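Local coordinates for protein diol-dehydratase (Roseburia inulinivorans, PDB 5I2A) that dehydrates 1,2-propanediol, probably through the radical chemistry of the B12-independent glycyl radical enzymes, at residues 363-368 against 394-399; 169-174 against 283-288. All coordinates share one frame; numbering follows the deposited sequence.

Contact 1 (363-368 against 394-399); sequences LSFMCI and LMRAAE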
ATOM      1  N   LEU A 363      15.356  37.813 -20.549  1.00 17.55           N
ATOM      2  CA  LEU A 363      15.366  37.286 -19.188  1.00 18.20           C
ATOM      3  C   LEU A 363      16.639  36.486 -18.911  1.00 13.07           C
ATOM      4  O   LEU A 363      17.100  36.451 -17.773  1.00 18.54           O
ATOM      5  CB  LEU A 363      14.123  36.423 -18.925  1.00 16.59           C
ATOM      6  CG  LEU A 363      12.791  37.174 -18.883  1.00 17.61           C
ATOM      7  CD1 LEU A 363      11.655  36.255 -18.473  1.00 17.22           C
ATOM      8  CD2 LEU A 363      12.865  38.353 -17.920  1.00 19.75           C
ATOM      9  N   SER A 364      17.202  35.850 -19.939  1.00 13.12           N
ATOM     10  CA  SER A 364      18.457  35.115 -19.780  1.00 14.68           C
ATOM     11  C   SER A 364      19.533  36.024 -19.143  1.00 19.32           C
ATOM     12  O   SER A 364      20.199  35.639 -18.175  1.00 15.02           O
ATOM     13  CB  SER A 364      18.965  34.568 -21.125  1.00 13.58           C
ATOM     14  OG  SER A 364      17.956  33.885 -21.844  1.00 18.20           O
ATOM     15  N   PHE A 365      19.684  37.233 -19.678  1.00 17.45           N
ATOM     16  CA  PHE A 365      20.641  38.196 -19.125  1.00 14.77           C
ATOM     17  C   PHE A 365      20.189  38.711 -17.761  1.00 15.37           C
ATOM     18  O   PHE A 365      21.002  38.883 -16.860  1.00 18.97           O
ATOM     19  CB  PHE A 365      20.855  39.372 -20.093  1.00 15.34           C
ATOM     20  CG  PHE A 365      21.513  38.975 -21.387  1.00 15.33           C
ATOM     21  CD1 PHE A 365      22.890  38.937 -21.502  1.00 16.16           C
ATOM     22  CD2 PHE A 365      20.756  38.615 -22.477  1.00 18.95           C
ATOM     23  CE1 PHE A 365      23.488  38.556 -22.686  1.00 17.40           C
ATOM     24  CE2 PHE A 365      21.354  38.235 -23.661  1.00 17.64           C
ATOM     25  CZ  PHE A 365      22.719  38.196 -23.763  1.00 13.21           C
ATOM     26  N   MET A 366      18.892  38.946 -17.598  1.00 17.68           N
ATOM     27  CA  MET A 366      18.407  39.542 -16.356  1.00 15.86           C
ATOM     28  C   MET A 366      18.549  38.591 -15.163  1.00 17.08           C
ATOM     29  O   MET A 366      18.729  39.042 -14.035  1.00 17.52           O
ATOM     30  CB  MET A 366      16.965  40.004 -16.526  1.00 17.18           C
ATOM     31  CG  MET A 366      16.873  41.189 -17.520  1.00 19.22           C
ATOM     32  SD  MET A 366      15.225  41.534 -18.160  1.00 28.27           S
ATOM     33  CE  MET A 366      14.449  42.036 -16.641  1.00 13.70           C
ATOM     34  N   CYS A 367      18.503  37.284 -15.419  1.00 15.06           N
ATOM     35  CA  CYS A 367      18.741  36.292 -14.367  1.00 15.51           C
ATOM     36  C   CYS A 367      20.194  36.353 -13.888  1.00 14.58           C
ATOM     37  O   CYS A 367      20.475  36.277 -12.698  1.00 15.86           O
ATOM     38  CB  CYS A 367      18.388  34.888 -14.870  1.00 12.20           C
ATOM     39  SG  CYS A 367      16.610  34.630 -15.123  1.00 17.13           S
ATOM     40  N   ILE A 368      21.119  36.505 -14.823  1.00 16.32           N
ATOM     41  CA  ILE A 368      22.519  36.668 -14.467  1.00 16.17           C
ATOM     42  C   ILE A 368      22.728  37.964 -13.650  1.00 17.23           C
ATOM     43  O   ILE A 368      23.448  37.984 -12.655  1.00 14.35           O
ATOM     44  CB  ILE A 368      23.406  36.682 -15.720  1.00 15.75           C
ATOM     45  CG1 ILE A 368      23.340  35.330 -16.429  1.00 15.57           C
ATOM     46  CG2 ILE A 368      24.837  37.010 -15.357  1.00 18.57           C
ATOM     47  CD1 ILE A 368      24.096  35.277 -17.740  1.00 15.02           C
ATOM     48  N   LEU A 394      27.349  34.028 -23.135  1.00 15.67           N
ATOM     49  CA  LEU A 394      28.507  33.331 -22.570  1.00 16.56           C
ATOM     50  C   LEU A 394      29.465  34.308 -21.908  1.00 19.36           C
ATOM     51  O   LEU A 394      29.985  34.032 -20.827  1.00 17.02           O
ATOM     52  CB  LEU A 394      29.255  32.527 -23.636  1.00 13.55           C
ATOM     53  CG  LEU A 394      28.526  31.324 -24.257  1.00 18.89           C
ATOM     54  CD1 LEU A 394      29.432  30.596 -25.232  1.00 18.68           C
ATOM     55  CD2 LEU A 394      27.991  30.360 -23.188  1.00 17.02           C
ATOM     56  N   MET A 395      29.704  35.449 -22.556  1.00 16.06           N
ATOM     57  CA  MET A 395      30.596  36.452 -21.981  1.00 16.91           C
ATOM     58  C   MET A 395      29.993  37.070 -20.711  1.00 16.83           C
ATOM     59  O   MET A 395      30.700  37.311 -19.740  1.00 17.50           O
ATOM     60  CB  MET A 395      30.924  37.532 -23.014  1.00 17.60           C
ATOM     61  CG  MET A 395      31.828  37.017 -24.134  1.00 21.95           C
ATOM     62  SD  MET A 395      33.536  36.714 -23.578  1.00 30.32           S
ATOM     63  CE  MET A 395      34.126  38.394 -23.435  1.00 28.42           C
ATOM     64  N   ARG A 396      28.688  37.305 -20.716  1.00 13.63           N
ATOM     65  CA  ARG A 396      28.021  37.817 -19.530  1.00 16.33           C
ATOM     66  C   ARG A 396      28.089  36.811 -18.369  1.00 18.39           C
ATOM     67  O   ARG A 396      28.236  37.191 -17.209  1.00 17.93           O
ATOM     68  CB  ARG A 396      26.567  38.149 -19.848  1.00 16.34           C
ATOM     69  CG  ARG A 396      25.825  38.764 -18.709  1.00 16.45           C
ATOM     70  CD  ARG A 396      26.159  40.245 -18.568  1.00 21.64           C
ATOM     71  NE  ARG A 396      25.391  40.854 -17.491  1.00 27.57           N
ATOM     72  CZ  ARG A 396      25.816  40.954 -16.235  1.00 29.92           C
ATOM     73  NH1 ARG A 396      27.016  40.486 -15.901  1.00 29.22           N
ATOM     74  NH2 ARG A 396      25.048  41.530 -15.314  1.00 26.79           N
ATOM     75  N   ALA A 397      27.974  35.526 -18.691  1.00 15.29           N
ATOM     76  CA  ALA A 397      28.117  34.476 -17.684  1.00 17.27           C
ATOM     77  C   ALA A 397      29.534  34.505 -17.103  1.00 13.62           C
ATOM     78  O   ALA A 397      29.723  34.432 -15.892  1.00 14.68           O
ATOM     79  CB  ALA A 397      27.805  33.103 -18.284  1.00 12.22           C
ATOM     80  N   ALA A 398      30.517  34.628 -17.990  1.00 15.83           N
ATOM     81  CA  ALA A 398      31.919  34.654 -17.591  1.00 18.26           C
ATOM     82  C   ALA A 398      32.192  35.852 -16.676  1.00 18.20           C
ATOM     83  O   ALA A 398      32.931  35.740 -15.708  1.00 15.89           O
ATOM     84  CB  ALA A 398      32.827  34.686 -18.824  1.00 14.40           C
ATOM     85  N   GLU A 399      31.555  36.977 -16.975  1.00 17.33           N
ATOM     86  CA  GLU A 399      31.642  38.157 -16.122  1.00 18.00           C
ATOM     87  C   GLU A 399      31.142  37.871 -14.713  1.00 16.03           C
ATOM     88  O   GLU A 399      31.728  38.330 -13.736  1.00 16.08           O
ATOM     89  CB  GLU A 399      30.840  39.320 -16.718  1.00 17.96           C
ATOM     90  CG  GLU A 399      31.478  39.950 -17.949  1.00 24.65           C
ATOM     91  CD  GLU A 399      30.512  40.828 -18.747  1.00 27.19           C
ATOM     92  OE1 GLU A 399      30.882  41.261 -19.859  1.00 33.70           O
ATOM     93  OE2 GLU A 399      29.383  41.073 -18.271  1.00 23.92           O
TER

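Contact 2 (169-174 against 283-288); sequences VQYETV and HSISPG. With EDO (1,2-ethanediol), chain C.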
ATOM      1  N   VAL A 169       8.996  20.968 -11.620  1.00 15.63           N
ATOM      2  CA  VAL A 169       7.588  20.767 -11.792  1.00 11.26           C
ATOM      3  C   VAL A 169       7.124  21.629 -12.996  1.00 16.22           C
ATOM      4  O   VAL A 169       7.912  22.415 -13.540  1.00 12.79           O
ATOM      5  CB  VAL A 169       6.920  21.147 -10.452  1.00 18.26           C
ATOM      6  CG1 VAL A 169       6.423  22.602 -10.416  1.00 13.29           C
ATOM      7  CG2 VAL A 169       6.007  20.113  -9.946  1.00 19.96           C
ATOM      8  N   GLN A 170       5.878  21.477 -13.433  1.00 15.34           N
ATOM      9  CA  GLN A 170       5.368  22.269 -14.551  1.00 17.85           C
ATOM     10  C   GLN A 170       4.966  23.691 -14.121  1.00 17.49           C
ATOM     11  O   GLN A 170       3.780  24.006 -14.049  1.00 16.39           O
ATOM     12  CB  GLN A 170       4.161  21.572 -15.204  1.00 16.75           C
ATOM     13  CG  GLN A 170       4.473  20.294 -15.992  1.00 11.49           C
ATOM     14  CD  GLN A 170       3.215  19.466 -16.305  1.00 20.23           C
ATOM     15  OE1 GLN A 170       2.100  19.994 -16.345  1.00 18.33           O
ATOM     16  NE2 GLN A 170       3.397  18.160 -16.513  1.00 15.08           N
ATOM     17  N   TYR A 171       5.944  24.544 -13.829  1.00 15.02           N
ATOM     18  CA  TYR A 171       5.634  25.934 -13.495  1.00 17.45           C
ATOM     19  C   TYR A 171       4.824  26.573 -14.623  1.00 16.30           C
ATOM     20  O   TYR A 171       3.907  27.347 -14.376  1.00 17.48           O
ATOM     21  CB  TYR A 171       6.904  26.745 -13.249  1.00 13.73           C
ATOM     22  CG  TYR A 171       7.779  26.227 -12.128  1.00 11.21           C
ATOM     23  CD1 TYR A 171       7.538  26.583 -10.817  1.00 10.60           C
ATOM     24  CD2 TYR A 171       8.851  25.397 -12.398  1.00 11.38           C
ATOM     25  CE1 TYR A 171       8.344  26.113  -9.790  1.00 13.88           C
ATOM     26  CE2 TYR A 171       9.663  24.916 -11.387  1.00 10.64           C
ATOM     27  CZ  TYR A 171       9.408  25.283 -10.083  1.00 12.68           C
ATOM     28  OH  TYR A 171      10.217  24.821  -9.074  1.00 17.67           O
ATOM     29  N   GLU A 172       5.162  26.221 -15.858  1.00 15.08           N
ATOM     30  CA  GLU A 172       4.526  26.823 -17.020  1.00 18.81           C
ATOM     31  C   GLU A 172       3.042  26.444 -17.123  1.00 24.56           C
ATOM     32  O   GLU A 172       2.244  27.203 -17.677  1.00 18.97           O
ATOM     33  CB  GLU A 172       5.265  26.428 -18.296  1.00 16.00           C
ATOM     34  CG  GLU A 172       5.160  24.954 -18.648  1.00 25.50           C
ATOM     35  CD  GLU A 172       6.132  24.060 -17.868  1.00 28.33           C
ATOM     36  OE1 GLU A 172       6.988  24.573 -17.101  1.00 24.07           O
ATOM     37  OE2 GLU A 172       6.022  22.828 -18.023  1.00 33.83           O
ATOM     38  N   THR A 173       2.671  25.277 -16.598  1.00 16.95           N
ATOM     39  CA  THR A 173       1.268  24.901 -16.596  1.00 16.54           C
ATOM     40  C   THR A 173       0.487  25.822 -15.661  1.00 15.14           C
ATOM     41  O   THR A 173      -0.580  26.312 -16.013  1.00 14.90           O
ATOM     42  CB  THR A 173       1.058  23.436 -16.175  1.00 16.03           C
ATOM     43  OG1 THR A 173       1.647  22.574 -17.156  1.00 16.53           O
ATOM     44  CG2 THR A 173      -0.424  23.138 -16.071  1.00 16.47           C
ATOM     45  N   VAL A 174       1.033  26.067 -14.477  1.00 12.59           N
ATOM     46  CA  VAL A 174       0.374  26.932 -13.506  1.00 16.69           C
ATOM     47  C   VAL A 174       0.234  28.365 -14.054  1.00 19.03           C
ATOM     48  O   VAL A 174      -0.799  29.001 -13.897  1.00 16.31           O
ATOM     49  CB  VAL A 174       1.143  26.951 -12.162  1.00 14.41           C
ATOM     50  CG1 VAL A 174       0.495  27.916 -11.178  1.00 15.54           C
ATOM     51  CG2 VAL A 174       1.216  25.532 -11.562  1.00 14.73           C
ATOM     52  N   HIS A 283      14.532  18.748  -0.913  1.00 11.39           N
ATOM     53  CA  HIS A 283      15.138  19.937  -1.504  1.00 12.09           C
ATOM     54  C   HIS A 283      15.431  19.689  -2.994  1.00 12.30           C
ATOM     55  O   HIS A 283      14.855  18.781  -3.598  1.00 11.30           O
ATOM     56  CB  HIS A 283      16.387  20.387  -0.717  1.00 11.05           C
ATOM     57  CG  HIS A 283      17.503  19.383  -0.683  1.00 13.66           C
ATOM     58  ND1 HIS A 283      17.969  18.824   0.494  1.00 11.44           N
ATOM     59  CD2 HIS A 283      18.279  18.878  -1.670  1.00  8.68           C
ATOM     60  CE1 HIS A 283      18.970  18.009   0.221  1.00 10.84           C
ATOM     61  NE2 HIS A 283      19.177  18.021  -1.084  1.00 12.28           N
ATOM     62  N   SER A 284      16.276  20.529  -3.584  1.00 13.05           N
ATOM     63  CA  SER A 284      16.492  20.551  -5.037  1.00 11.48           C
ATOM     64  C   SER A 284      15.190  20.697  -5.832  1.00 11.86           C
ATOM     65  O   SER A 284      15.054  20.166  -6.934  1.00 11.07           O
ATOM     66  CB  SER A 284      17.251  19.305  -5.492  1.00 10.39           C
ATOM     67  OG  SER A 284      18.537  19.308  -4.923  1.00 12.57           O
ATOM     68  N   ILE A 285      14.238  21.423  -5.259  1.00 11.10           N
ATOM     69  CA  ILE A 285      13.100  21.922  -6.007  1.00  8.79           C
ATOM     70  C   ILE A 285      13.650  23.006  -6.949  1.00 11.47           C
ATOM     71  O   ILE A 285      13.985  24.123  -6.516  1.00 12.33           O
ATOM     72  CB  ILE A 285      12.009  22.479  -5.070  1.00 11.11           C
ATOM     73  CG1 ILE A 285      11.549  21.389  -4.096  1.00 12.40           C
ATOM     74  CG2 ILE A 285      10.851  23.075  -5.870  1.00 14.00           C
ATOM     75  CD1 ILE A 285      11.030  20.095  -4.772  1.00  8.97           C
ATOM     76  N   SER A 286      13.787  22.660  -8.224  1.00 11.25           N
ATOM     77  CA  SER A 286      14.567  23.474  -9.146  1.00 12.64           C
ATOM     78  C   SER A 286      13.713  24.211 -10.177  1.00 15.40           C
ATOM     79  O   SER A 286      13.050  23.590 -11.010  1.00 12.08           O
ATOM     80  CB  SER A 286      15.602  22.596  -9.856  1.00 14.48           C
ATOM     81  OG  SER A 286      16.417  21.927  -8.908  1.00 13.40           O
ATOM     82  N   PRO A 287      13.739  25.551 -10.123  1.00 14.46           N
ATOM     83  CA  PRO A 287      12.978  26.391 -11.060  1.00 14.68           C
ATOM     84  C   PRO A 287      13.217  26.033 -12.527  1.00 14.15           C
ATOM     85  O   PRO A 287      12.320  26.215 -13.339  1.00 15.59           O
ATOM     86  CB  PRO A 287      13.479  27.804 -10.744  1.00 11.05           C
ATOM     87  CG  PRO A 287      13.796  27.729  -9.277  1.00 13.84           C
ATOM     88  CD  PRO A 287      14.418  26.358  -9.096  1.00 11.05           C
ATOM     89  N   GLY A 288      14.388  25.511 -12.867  1.00 13.88           N
ATOM     90  CA  GLY A 288      14.611  25.070 -14.240  1.00 12.50           C
ATOM     91  C   GLY A 288      14.712  26.248 -15.215  1.00 15.18           C
ATOM     92  O   GLY A 288      15.319  27.270 -14.880  1.00 12.41           O
TER
HETATM   93  C1  EDO C 901      21.842  17.638  -5.224  1.00 11.44           C
HETATM   94  O1  EDO C 901      20.613  17.653  -5.948  1.00 14.88           O
HETATM   95  C2  EDO C 901      21.518  17.958  -3.761  1.00 13.72           C
HETATM   96  O2  EDO C 901      20.779  16.893  -3.127  1.00 13.40           O

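Contact 1 (363-368 against 394-399)
Arg396 crosses Phe365 obliquely with its CB and CG, then runs past Ile368 in the opposite direction, from CG on to the guanidinium. At its root, Arg396 CB stands 4.1 Å from Phe365 CD1. The next atom, CG, meets the edge of the same ring near its plane, and Arg396 CG also touches Ile368 CG2 at 3.9 Å. Because CG lies anti to the backbone N (chi1 -176°) and the chain then bends at chi2, the guanidinium folds back over the isoleucine: Ile368 CG2 sits 4.1 Å above the plane of the Arg396 guanidinium, over its centre. The other branch of the isoleucine reaches the residue after the arginine, with Ile368 CD1 4.3 Å from Ala397 CB. The axes of 363-368 and 394-399 are 10.2 Å apart and 7° from parallel. These segments lie on helices 362-374 and 391-402, successive crossover helices in the beta-alpha-beta succession through strands 346-350, 380-385 and 409-412, part of the alpha/beta barrel of glycyl radical enzymes. At the arginine tip the two nitrogens part company. NH2 is bound back to the first helix, by a hydrogen bond to Thr369 OG1 and a salt bridge to Glu372. Arg396 NH1 forms a salt bridge with Glu399 OE2 one turn on, whose hydrogen bond is weak and bent (3.4 Å, 132°).

Contact 2 (169-174 against 283-288)
Tyr171 OH is hydrogen-bonded to Gln273 OE1. Without a hydrogen bond to either, Tyr171 OH also lies beside Ser286 O (3.6 Å) and the methyl CG2 of Ile285 (3.7 Å). Ser286 O, near the plane of the tyrosine ring at its edge, accepts its own hydrogen bond from Thr168 OG1, while Gln273 NE2 binds Ile285 O, so one amide ties the phenol and the neighbouring backbone together. The tyrosine CG lies anti to the carbonyl carbon, beside the backbone N (chi1 -59°), which carries the ring to 285-287. Further down the ring, Tyr171 CE2 comes within 3.5 Å of Pro287 O, which approaches obliquely. On the opposite side of the ring plane Val169 CG1 lies 3.9 Å above the centre of the Tyr171 ring, so the phenol is packed between its own segment and the proline backbone. Ile285 crosses the tyrosine at about a right angle. The other end of 283-288 holds 1,2-ethanediol: His283 NE2 donates to its O2 (2.8 Å, 153°), in the plane of the imidazole, and Ser284 OG bonds to its O1 at 2.8 Å. His166, Glu440 and Asp452 also hydrogen-bond this diol, probably a crystallisation additive. Two hydroxyls gripped by such a polar cluster are consistent with the diol substrate pocket of a glycyl radical dehydratase.

Contact 1 and contact 2 follow one another along the chain. Their centres are 21 Å apart and their nearest atoms about 7 Å, without touching. Contact 2 is the inner of the two, its centre about 16 Å from the centre of the chain against 23 Å for contact 1, and its segment 283-288 reaches the bound diol directly. The helix pair of contact 1 is about 20 Å from that ligand at the nearest atoms and takes no part in binding it. Contact 1 joins two crossover helices on the outside of the strands, whereas contact 2 joins the start of helix 171-190 to the wall of the probable substrate pocket.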